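Local coordinates for protein aminotransferase (Paracoccus denitrificans, PDB 4GRX) that probably transfers amino groups between omega-amino compounds and keto acids or aldehydes, as a pyridoxal-phosphate-dependent class III aminotransferase, at residues L62-G67 with D447-K452; N417-T420 with I425-P428; K138-L143 with R153-R158; E224-I229 with R259-P264. One frame throughout, in Å; residues are numbered along the deposited sequence.

Contact 1 (L62-G67 with D447-K452); sequences LDANSG and DEMFEK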
# COMPACT_ATOMS: atom_id res chain seq x y z
N LEU A 62 -21.49 19.60 -2.24
CA LEU A 62 -21.70 18.77 -1.06
C LEU A 62 -21.30 17.31 -1.35
O LEU A 62 -22.02 16.60 -2.04
CB LEU A 62 -23.15 18.86 -0.62
CG LEU A 62 -23.65 18.00 0.53
CD1 LEU A 62 -22.85 18.27 1.80
CD2 LEU A 62 -25.13 18.25 0.75
N ASP A 63 -20.15 16.89 -0.83
CA ASP A 63 -19.63 15.53 -1.13
C ASP A 63 -20.30 14.50 -0.23
O ASP A 63 -19.85 14.27 0.89
CB ASP A 63 -18.10 15.46 -1.02
CG ASP A 63 -17.54 14.13 -1.50
OD1 ASP A 63 -18.13 13.06 -1.19
OD2 ASP A 63 -16.49 14.12 -2.20
N ALA A 64 -21.36 13.88 -0.73
CA ALA A 64 -22.14 12.90 0.02
C ALA A 64 -21.49 11.51 -0.03
O ALA A 64 -22.12 10.52 0.32
CB ALA A 64 -23.56 12.83 -0.49
N ASN A 65 -20.24 11.45 -0.46
CA ASN A 65 -19.51 10.19 -0.54
C ASN A 65 -18.33 10.20 0.42
O ASN A 65 -17.45 9.34 0.35
CB ASN A 65 -19.02 9.97 -1.98
CG ASN A 65 -18.90 8.52 -2.34
OD1 ASN A 65 -17.79 7.99 -2.50
ND2 ASN A 65 -20.03 7.85 -2.47
N SER A 66 -18.31 11.20 1.30
CA SER A 66 -17.25 11.39 2.28
C SER A 66 -15.91 11.40 1.61
O SER A 66 -14.95 10.86 2.15
CB SER A 66 -17.26 10.26 3.32
OG SER A 66 -18.23 10.48 4.32
N GLY A 67 -15.85 12.02 0.44
CA GLY A 67 -14.76 11.79 -0.50
C GLY A 67 -14.84 10.33 -0.90
O GLY A 67 -15.52 9.98 -1.86
N ASP A 447 -31.02 17.36 4.21
CA ASP A 447 -32.08 17.86 3.33
C ASP A 447 -31.53 18.35 2.01
O ASP A 447 -32.14 18.13 0.96
CB ASP A 447 -32.87 18.96 4.03
CG ASP A 447 -33.74 18.43 5.13
OD1 ASP A 447 -34.46 19.24 5.75
OD2 ASP A 447 -33.70 17.20 5.37
N GLU A 448 -30.38 19.03 2.05
CA GLU A 448 -29.74 19.52 0.83
C GLU A 448 -29.43 18.37 -0.12
O GLU A 448 -29.76 18.43 -1.30
CB GLU A 448 -28.46 20.30 1.14
CG GLU A 448 -27.96 21.07 -0.08
CD GLU A 448 -26.58 21.65 0.11
OE1 GLU A 448 -26.12 21.74 1.26
OE2 GLU A 448 -25.96 22.01 -0.90
N MET A 449 -28.80 17.34 0.44
CA MET A 449 -28.44 16.12 -0.28
C MET A 449 -29.64 15.43 -0.93
O MET A 449 -29.55 15.04 -2.09
CB MET A 449 -27.74 15.17 0.67
CG MET A 449 -27.47 13.77 0.14
SD MET A 449 -26.93 12.68 1.47
CE MET A 449 -28.47 12.46 2.37
N PHE A 450 -30.74 15.28 -0.20
CA PHE A 450 -31.94 14.65 -0.73
C PHE A 450 -32.55 15.45 -1.87
O PHE A 450 -32.73 14.92 -2.97
CB PHE A 450 -33.00 14.46 0.35
CG PHE A 450 -32.68 13.37 1.31
CD1 PHE A 450 -32.08 12.19 0.87
CD2 PHE A 450 -32.99 13.50 2.65
CE1 PHE A 450 -31.79 11.17 1.75
CE2 PHE A 450 -32.71 12.48 3.54
CZ PHE A 450 -32.10 11.32 3.09
N GLU A 451 -32.88 16.71 -1.60
CA GLU A 451 -33.41 17.62 -2.62
C GLU A 451 -32.56 17.58 -3.91
O GLU A 451 -33.10 17.46 -5.01
CB GLU A 451 -33.51 19.03 -2.02
CG GLU A 451 -33.72 20.17 -3.01
CD GLU A 451 -33.97 21.49 -2.30
OE1 GLU A 451 -33.49 21.68 -1.16
OE2 GLU A 451 -34.66 22.36 -2.89
N LYS A 452 -31.24 17.65 -3.78
CA LYS A 452 -30.36 17.58 -4.95
C LYS A 452 -30.44 16.22 -5.68
O LYS A 452 -30.56 16.19 -6.92
CB LYS A 452 -28.92 17.96 -4.58
CG LYS A 452 -28.77 19.45 -4.33
CD LYS A 452 -27.39 19.83 -3.83
CE LYS A 452 -27.23 21.34 -3.83
NZ LYS A 452 -25.81 21.70 -3.60
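Glu448, whose carboxylate lies against Leu62, takes Lys452 NZ on its OE2 at 2.7 Å, a salt bridge between residues one helical turn apart that uses the anti lone pair; the same ammonium also reaches Gly423 O. The other carboxylate oxygen of Glu448, OE1, bonds to Tyr52 OH and rests 3.7 Å from Leu62 CD2. Leucine suits this position because a single methyl, CD2, can press on the aliphatic stem of the glutamate and also on Met449 CB, at 4.0 Å. Leu62 CG stands anti to the backbone N (chi1 175°), and Leu62 and Glu448 approach from opposite directions, with CD2 making the contact. Were Glu448 exchanged for an alanine, Lys452 and Tyr52 would probably lose the carboxylate they share, and one flank of the Leu62 methyl would be uncovered. The packing joins strand 60-63, early in the chain, to the C-terminal helix 443-463, an association of the two chain ends in one domain that is familiar from fold type I aminotransferases. Next along, Ala64 CB sits 3.9 Å from Met449 SD, and its small methyl lets the thioether lie close. Met449 then bends at chi3 (72°), carrying CE over one face of the Phe450 ring. Where the strand ends, Asp63 OD1 closes an Asx turn by accepting Asn65 N at 2.8 Å and, weakly, Gly67 N; Asp63 OD2 bonds to Tyr94 OH of the second subunit.

Contact 2 (N417-T420 with I425-P428); sequences NTCT and ICRP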
# COMPACT_ATOMS: atom_id res chain seq x y z
N ASN A 417 -22.91 12.44 -13.08
CA ASN A 417 -22.82 13.70 -13.82
C ASN A 417 -23.90 14.77 -13.48
O ASN A 417 -23.59 15.91 -13.15
CB ASN A 417 -22.74 13.42 -15.33
CG ASN A 417 -21.49 12.62 -15.71
OD1 ASN A 417 -20.43 12.81 -15.13
ND2 ASN A 417 -21.62 11.73 -16.69
N THR A 418 -25.17 14.38 -13.54
CA THR A 418 -26.25 15.31 -13.21
C THR A 418 -26.16 15.81 -11.77
O THR A 418 -26.37 16.97 -11.52
CB THR A 418 -27.63 14.69 -13.49
OG1 THR A 418 -27.69 14.32 -14.87
CG2 THR A 418 -28.73 15.68 -13.20
N CYS A 419 -25.83 14.92 -10.84
CA CYS A 419 -25.63 15.31 -9.42
C CYS A 419 -24.54 16.35 -9.27
O CYS A 419 -24.74 17.39 -8.64
CB CYS A 419 -25.29 14.09 -8.57
SG CYS A 419 -26.74 13.22 -7.93
N THR A 420 -23.37 16.06 -9.85
CA THR A 420 -22.28 17.00 -9.88
C THR A 420 -22.73 18.35 -10.42
O THR A 420 -22.39 19.38 -9.86
CB THR A 420 -21.07 16.41 -10.66
OG1 THR A 420 -20.57 15.29 -9.93
CG2 THR A 420 -19.94 17.42 -10.82
N ILE A 425 -21.84 15.80 -4.86
CA ILE A 425 -21.00 14.65 -5.21
C ILE A 425 -21.73 13.40 -4.72
O ILE A 425 -21.95 13.21 -3.52
CB ILE A 425 -19.57 14.73 -4.64
CG1 ILE A 425 -18.77 15.93 -5.21
CG2 ILE A 425 -18.85 13.40 -4.84
CD1 ILE A 425 -18.84 16.13 -6.70
N CYS A 426 -22.13 12.57 -5.68
CA CYS A 426 -22.82 11.33 -5.40
C CYS A 426 -22.27 10.33 -6.38
O CYS A 426 -22.38 10.56 -7.59
CB CYS A 426 -24.32 11.49 -5.63
SG CYS A 426 -25.27 9.97 -5.43
N ARG A 427 -21.68 9.25 -5.89
CA ARG A 427 -21.07 8.28 -6.79
C ARG A 427 -21.76 6.92 -6.83
O ARG A 427 -21.59 6.11 -5.91
CB ARG A 427 -19.58 8.11 -6.48
CG ARG A 427 -18.72 7.91 -7.73
CD ARG A 427 -19.37 7.00 -8.76
NE ARG A 427 -19.15 7.50 -10.11
CZ ARG A 427 -19.89 7.20 -11.17
NH1 ARG A 427 -20.96 6.41 -11.09
NH2 ARG A 427 -19.56 7.74 -12.34
N PRO A 428 -22.54 6.65 -7.90
CA PRO A 428 -23.20 5.38 -8.12
C PRO A 428 -22.22 4.32 -8.53
O PRO A 428 -21.36 4.56 -9.35
CB PRO A 428 -24.14 5.68 -9.29
CG PRO A 428 -24.42 7.14 -9.16
CD PRO A 428 -23.05 7.67 -8.83
O HOH W 1 -21.30 12.91 -8.57
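Cys419 SG lies 3.8 Å from Cys426 CB, a purely apolar touch between thiol and methylene. With Cys426 SG anti to the backbone N (chi1 176°), it is CB and not the sulfur of Cys426 that makes the contact with Cys419. The two sulfurs are 4.4 Å apart, Cys419 SG to Cys426 SG, too far for a disulfide. Thr420 and Ile425 approach at a slant. Ile425 CB points away from the helix, but chi2 of -47° swings CD1 back until it is 3.8 Å from Thr420 OG1. The threonine hydroxyl, beside its backbone N, also shares a water with the loop: OG1 is 2.8 Å from this water, which in turn accepts Cys426 N at 3.0 Å. A buried backbone N-H is thereby satisfied across the contact. Further on, Arg427 folds round so that NH1 donates 2.6 Å to Pro428 O, while NH2 forms a salt bridge with Glu413. The loop continues to Leu429, which lines the delta-amino valeric acid pocket. Helix 411-421 is thus packed on one flank by helix 443-463, through Thr418 and Cys419, while Thr420 touches helix 34-40 and, together with Ile425, Tyr61 of strand 60-63.

Contact 3 (K138-L143 with R153-R158); sequences KMLWFL and RKILTR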
# COMPACT_ATOMS: atom_id res chain seq x y z
N LYS A 138 -1.30 -13.62 3.54
CA LYS A 138 0.06 -14.13 3.74
C LYS A 138 0.24 -14.67 5.17
O LYS A 138 0.88 -15.71 5.38
CB LYS A 138 1.10 -13.05 3.46
CG LYS A 138 1.36 -12.74 1.99
CD LYS A 138 2.41 -11.64 1.87
CE LYS A 138 3.81 -12.14 2.22
NZ LYS A 138 4.84 -11.06 2.28
N MET A 139 -0.34 -13.96 6.13
CA MET A 139 -0.33 -14.38 7.52
C MET A 139 -1.01 -15.75 7.65
O MET A 139 -0.47 -16.65 8.28
CB MET A 139 -1.07 -13.36 8.37
CG MET A 139 -0.29 -12.82 9.55
SD MET A 139 -1.00 -11.22 10.03
CE MET A 139 0.44 -10.34 10.62
N LEU A 140 -2.17 -15.92 7.02
CA LEU A 140 -2.84 -17.22 7.00
C LEU A 140 -1.95 -18.31 6.36
O LEU A 140 -1.77 -19.38 6.96
CB LEU A 140 -4.21 -17.12 6.33
CG LEU A 140 -5.23 -16.20 7.03
CD1 LEU A 140 -6.51 -16.10 6.23
CD2 LEU A 140 -5.54 -16.68 8.44
N TRP A 141 -1.36 -18.04 5.20
CA TRP A 141 -0.47 -19.02 4.57
C TRP A 141 0.69 -19.42 5.44
O TRP A 141 0.94 -20.59 5.64
CB TRP A 141 0.05 -18.51 3.25
CG TRP A 141 -1.01 -18.34 2.23
CD1 TRP A 141 -2.27 -18.93 2.22
CD2 TRP A 141 -0.95 -17.53 1.01
NE1 TRP A 141 -2.97 -18.53 1.12
CE2 TRP A 141 -2.23 -17.71 0.34
CE3 TRP A 141 0.01 -16.71 0.42
CZ2 TRP A 141 -2.53 -17.07 -0.85
CZ3 TRP A 141 -0.29 -16.09 -0.79
CH2 TRP A 141 -1.53 -16.26 -1.41
N PHE A 142 1.41 -18.43 5.94
CA PHE A 142 2.48 -18.60 6.94
C PHE A 142 2.00 -19.50 8.09
O PHE A 142 2.65 -20.49 8.42
CB PHE A 142 2.90 -17.21 7.45
CG PHE A 142 3.90 -17.23 8.58
CD1 PHE A 142 3.51 -16.82 9.86
CD2 PHE A 142 5.22 -17.62 8.37
CE1 PHE A 142 4.41 -16.81 10.91
CE2 PHE A 142 6.12 -17.63 9.42
CZ PHE A 142 5.72 -17.23 10.69
N LEU A 143 0.85 -19.16 8.66
CA LEU A 143 0.36 -19.82 9.85
C LEU A 143 0.02 -21.31 9.63
O LEU A 143 0.54 -22.17 10.34
CB LEU A 143 -0.82 -19.04 10.45
CG LEU A 143 -1.38 -19.61 11.75
CD1 LEU A 143 -0.33 -19.67 12.85
CD2 LEU A 143 -2.59 -18.82 12.20
N ARG A 153 -4.59 -23.13 1.86
CA ARG A 153 -4.30 -21.86 1.22
C ARG A 153 -5.49 -21.13 0.62
O ARG A 153 -5.44 -19.90 0.45
CB ARG A 153 -3.25 -22.06 0.15
CG ARG A 153 -1.90 -22.50 0.69
CD ARG A 153 -0.91 -22.68 -0.43
NE ARG A 153 -0.59 -21.43 -1.09
CZ ARG A 153 0.25 -20.52 -0.60
NH1 ARG A 153 0.86 -20.72 0.57
NH2 ARG A 153 0.49 -19.40 -1.27
N LYS A 154 -6.56 -21.87 0.29
CA LYS A 154 -7.73 -21.26 -0.39
C LYS A 154 -8.37 -20.15 0.45
O LYS A 154 -8.33 -20.20 1.67
CB LYS A 154 -8.77 -22.32 -0.78
CG LYS A 154 -8.29 -23.28 -1.86
CD LYS A 154 -9.09 -24.57 -1.90
CE LYS A 154 -8.42 -25.60 -2.81
NZ LYS A 154 -9.01 -26.96 -2.71
N ILE A 155 -8.93 -19.14 -0.23
CA ILE A 155 -9.53 -17.98 0.43
C ILE A 155 -10.98 -17.84 -0.02
O ILE A 155 -11.27 -17.71 -1.22
CB ILE A 155 -8.74 -16.67 0.13
CG1 ILE A 155 -7.31 -16.73 0.68
CG2 ILE A 155 -9.48 -15.45 0.67
CD1 ILE A 155 -7.20 -16.85 2.19
N LEU A 156 -11.90 -17.85 0.96
CA LEU A 156 -13.33 -17.68 0.69
C LEU A 156 -13.78 -16.25 0.88
O LEU A 156 -13.54 -15.66 1.93
CB LEU A 156 -14.16 -18.60 1.59
CG LEU A 156 -13.70 -20.05 1.77
CD1 LEU A 156 -14.59 -20.79 2.75
CD2 LEU A 156 -13.68 -20.79 0.44
N THR A 157 -14.42 -15.69 -0.15
CA THR A 157 -15.09 -14.37 -0.08
C THR A 157 -16.46 -14.45 -0.74
O THR A 157 -16.91 -15.54 -1.10
CB THR A 157 -14.24 -13.22 -0.68
OG1 THR A 157 -13.82 -13.54 -2.00
CG2 THR A 157 -13.01 -12.95 0.19
N ARG A 158 -17.14 -13.32 -0.89
CA ARG A 158 -18.47 -13.32 -1.54
C ARG A 158 -18.50 -12.53 -2.84
O ARG A 158 -17.80 -11.53 -2.97
CB ARG A 158 -19.57 -12.76 -0.63
CG ARG A 158 -20.07 -13.65 0.49
CD ARG A 158 -19.24 -13.48 1.74
NE ARG A 158 -19.02 -12.08 2.09
CZ ARG A 158 -19.86 -11.33 2.81
NH1 ARG A 158 -21.00 -11.84 3.26
NH2 ARG A 158 -19.56 -10.07 3.09
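The side chains of Trp141 and Arg153 cross at about a right angle, yet the guanidinium and indole planes are only 30° apart. They join helix 129-146 to the start of strand 154-158 in the seven-stranded, mostly parallel sheet of the large domain, as expected for a fold type I aminotransferase. At the ring edge, Trp141 NE1 donates to Arg153 O at 2.9 Å with an N-H...O angle of 161°; the acceptor lies in the indole plane, and the donor lies in the carbonyl plane, on a lone pair. A bend at chi3 (67°) brings the Arg153 guanidinium back over one face of the indole. Arg153 CZ stands 3.7 Å from the centroid of the five-membered ring of Trp141, close to the ring normal, a cation-pi contact. Arg153 NH2 is the nitrogen over the face, 3.2 Å from Trp141 CE3. Tryptophan suits the place since it offers both a donor edge and an electron-rich face. Arg153 NH1 bonds to Phe181 O of the second subunit, so the guanidinium also takes part in the dimer interface. Leu140 and Ile155 meet obliquely between helix and sheet, Leu140 CD1 to Ile155 CD1 at 4.2 Å.

Contact 4 (E224-I229 with R259-P264); sequences EGADTI and RKYDIP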
# COMPACT_ATOMS: atom_id res chain seq x y z
N GLU A 224 -14.04 -28.77 -1.57
CA GLU A 224 -12.64 -28.38 -1.56
C GLU A 224 -11.84 -29.16 -0.51
O GLU A 224 -10.68 -29.51 -0.72
CB GLU A 224 -12.52 -26.87 -1.31
CG GLU A 224 -13.25 -26.00 -2.33
CD GLU A 224 -12.66 -26.10 -3.74
OE1 GLU A 224 -11.42 -26.21 -3.87
OE2 GLU A 224 -13.43 -26.06 -4.74
N GLY A 225 -12.48 -29.40 0.64
CA GLY A 225 -11.81 -29.97 1.81
C GLY A 225 -11.21 -28.88 2.69
O GLY A 225 -10.38 -28.08 2.23
N ALA A 226 -11.64 -28.86 3.95
CA ALA A 226 -11.20 -27.90 4.96
C ALA A 226 -9.68 -27.73 5.07
O ALA A 226 -9.19 -26.61 5.31
CB ALA A 226 -11.80 -28.28 6.31
N ASP A 227 -8.93 -28.81 4.86
CA ASP A 227 -7.47 -28.76 4.91
C ASP A 227 -6.87 -27.97 3.78
O ASP A 227 -5.65 -27.76 3.78
CB ASP A 227 -6.86 -30.16 4.89
CG ASP A 227 -7.09 -30.91 6.18
OD1 ASP A 227 -7.63 -30.32 7.15
OD2 ASP A 227 -6.73 -32.11 6.23
N THR A 228 -7.69 -27.53 2.82
CA THR A 228 -7.18 -26.68 1.74
C THR A 228 -7.66 -25.23 1.83
O THR A 228 -7.27 -24.39 1.00
CB THR A 228 -7.49 -27.26 0.34
OG1 THR A 228 -8.90 -27.16 0.07
CG2 THR A 228 -7.03 -28.71 0.22
N ILE A 229 -8.48 -24.92 2.85
CA ILE A 229 -9.06 -23.58 2.97
C ILE A 229 -8.47 -22.81 4.14
O ILE A 229 -8.59 -23.24 5.29
CB ILE A 229 -10.59 -23.61 3.08
CG1 ILE A 229 -11.18 -24.12 1.77
CG2 ILE A 229 -11.13 -22.22 3.39
CD1 ILE A 229 -12.46 -24.91 1.97
N ARG A 259 -16.20 -22.31 12.41
CA ARG A 259 -15.57 -22.86 13.63
C ARG A 259 -15.42 -24.38 13.53
O ARG A 259 -14.34 -24.92 13.76
CB ARG A 259 -16.32 -22.43 14.91
CG ARG A 259 -16.15 -20.94 15.22
CD ARG A 259 -16.55 -20.54 16.64
NE ARG A 259 -17.99 -20.27 16.81
CZ ARG A 259 -18.56 -19.06 16.70
NH1 ARG A 259 -17.84 -17.98 16.42
NH2 ARG A 259 -19.88 -18.95 16.87
N LYS A 260 -16.50 -25.07 13.16
CA LYS A 260 -16.49 -26.52 12.94
C LYS A 260 -15.34 -27.01 12.05
O LYS A 260 -14.68 -27.98 12.38
CB LYS A 260 -17.83 -26.99 12.38
CG LYS A 260 -17.98 -28.49 12.23
CD LYS A 260 -19.25 -28.82 11.46
CE LYS A 260 -19.32 -30.29 11.08
NZ LYS A 260 -20.68 -30.64 10.56
N TYR A 261 -15.08 -26.33 10.93
CA TYR A 261 -14.04 -26.79 10.01
C TYR A 261 -12.68 -26.12 10.17
O TYR A 261 -11.82 -26.26 9.31
CB TYR A 261 -14.54 -26.69 8.57
CG TYR A 261 -15.76 -27.54 8.28
CD1 TYR A 261 -15.65 -28.92 8.03
CD2 TYR A 261 -17.03 -26.97 8.26
CE1 TYR A 261 -16.77 -29.69 7.77
CE2 TYR A 261 -18.15 -27.74 8.02
CZ TYR A 261 -18.02 -29.09 7.77
OH TYR A 261 -19.15 -29.82 7.52
N ASP A 262 -12.47 -25.39 11.26
CA ASP A 262 -11.20 -24.70 11.50
C ASP A 262 -10.80 -23.78 10.34
O ASP A 262 -9.69 -23.89 9.79
CB ASP A 262 -10.05 -25.69 11.78
CG ASP A 262 -10.30 -26.60 12.98
OD1 ASP A 262 -10.98 -26.19 13.96
OD2 ASP A 262 -9.79 -27.74 12.93
N ILE A 263 -11.71 -22.87 9.97
CA ILE A 263 -11.46 -21.84 8.97
C ILE A 263 -11.56 -20.45 9.63
O ILE A 263 -12.66 -19.99 9.95
CB ILE A 263 -12.45 -21.94 7.79
CG1 ILE A 263 -12.29 -23.32 7.13
CG2 ILE A 263 -12.25 -20.79 6.80
CD1 ILE A 263 -13.31 -23.62 6.05
N PRO A 264 -10.41 -19.78 9.82
CA PRO A 264 -10.36 -18.43 10.37
C PRO A 264 -11.36 -17.48 9.69
O PRO A 264 -11.49 -17.46 8.46
CB PRO A 264 -8.93 -18.00 10.07
CG PRO A 264 -8.17 -19.29 10.20
CD PRO A 264 -9.06 -20.31 9.56
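Ile229 CG2 rests 3.7 Å from Ile263 CD1 and 3.9 Å from Ile263 CG2, so the methyl of Ile229 is met from one side by two branches of Ile263. Ile263 reaches across because CG1 is anti to its carbonyl carbon (chi1 -60°) and the chain then runs extended to CD1. Nearer the surface, Ala226 CB sits 3.6 Å from Tyr261 O and 3.9 Å from Tyr261 CB; its single methyl lets the two backbones come close. Shortening Ile263 to an alanine is likely to open a gap beside Ile229 CG2 and take away part of the cover on Ile221 of helix 206-224. The two segments lead into the neighbouring parallel strands 229-234 and 265-268, and helix 250-260 between them completes a beta-alpha-beta crossover. That helix ends in a Schellman motif whose C-prime residue, Asp262, has positive phi and gives its N to Arg259 O at 3.2 Å, a reversal consistent with Ile263 being directed toward Ile229. Gly225, also with positive phi, ends helix 206-224 just ahead of the 3-10 turn bearing Ala226. Farther out, Tyr261 OH bonds to Glu218, and Lys152 NZ ties the segments together by donating to the carbonyl oxygens of Ala226, Ile229 and Asp262.

The contacts form two pairs on opposite sides of the chain's centre. Contacts 1 and 2, centres 9 Å apart, share one short sheet, in which Ala64 N to Ile425 O and Leu62 O to Ile425 N, each 2.9 Å, are probable hydrogen bonds. Contacts 3 and 4, centres 11 Å apart, meet at the start of strand 154-158, where Lys154 N lies 2.7 Å from Thr228 O, just before strand 229-234, and Lys154 NZ makes a 2.8 Å salt bridge with Glu224 OE1. The centres of contacts 1 and 3 are 38 Å apart. In contact 2 the side chain of Ile425 is about 12 Å from bound delta-amino valeric acid, whose pocket includes the cofactor-bearing Lys297. Contacts 1, 2 and 3 also touch the second subunit.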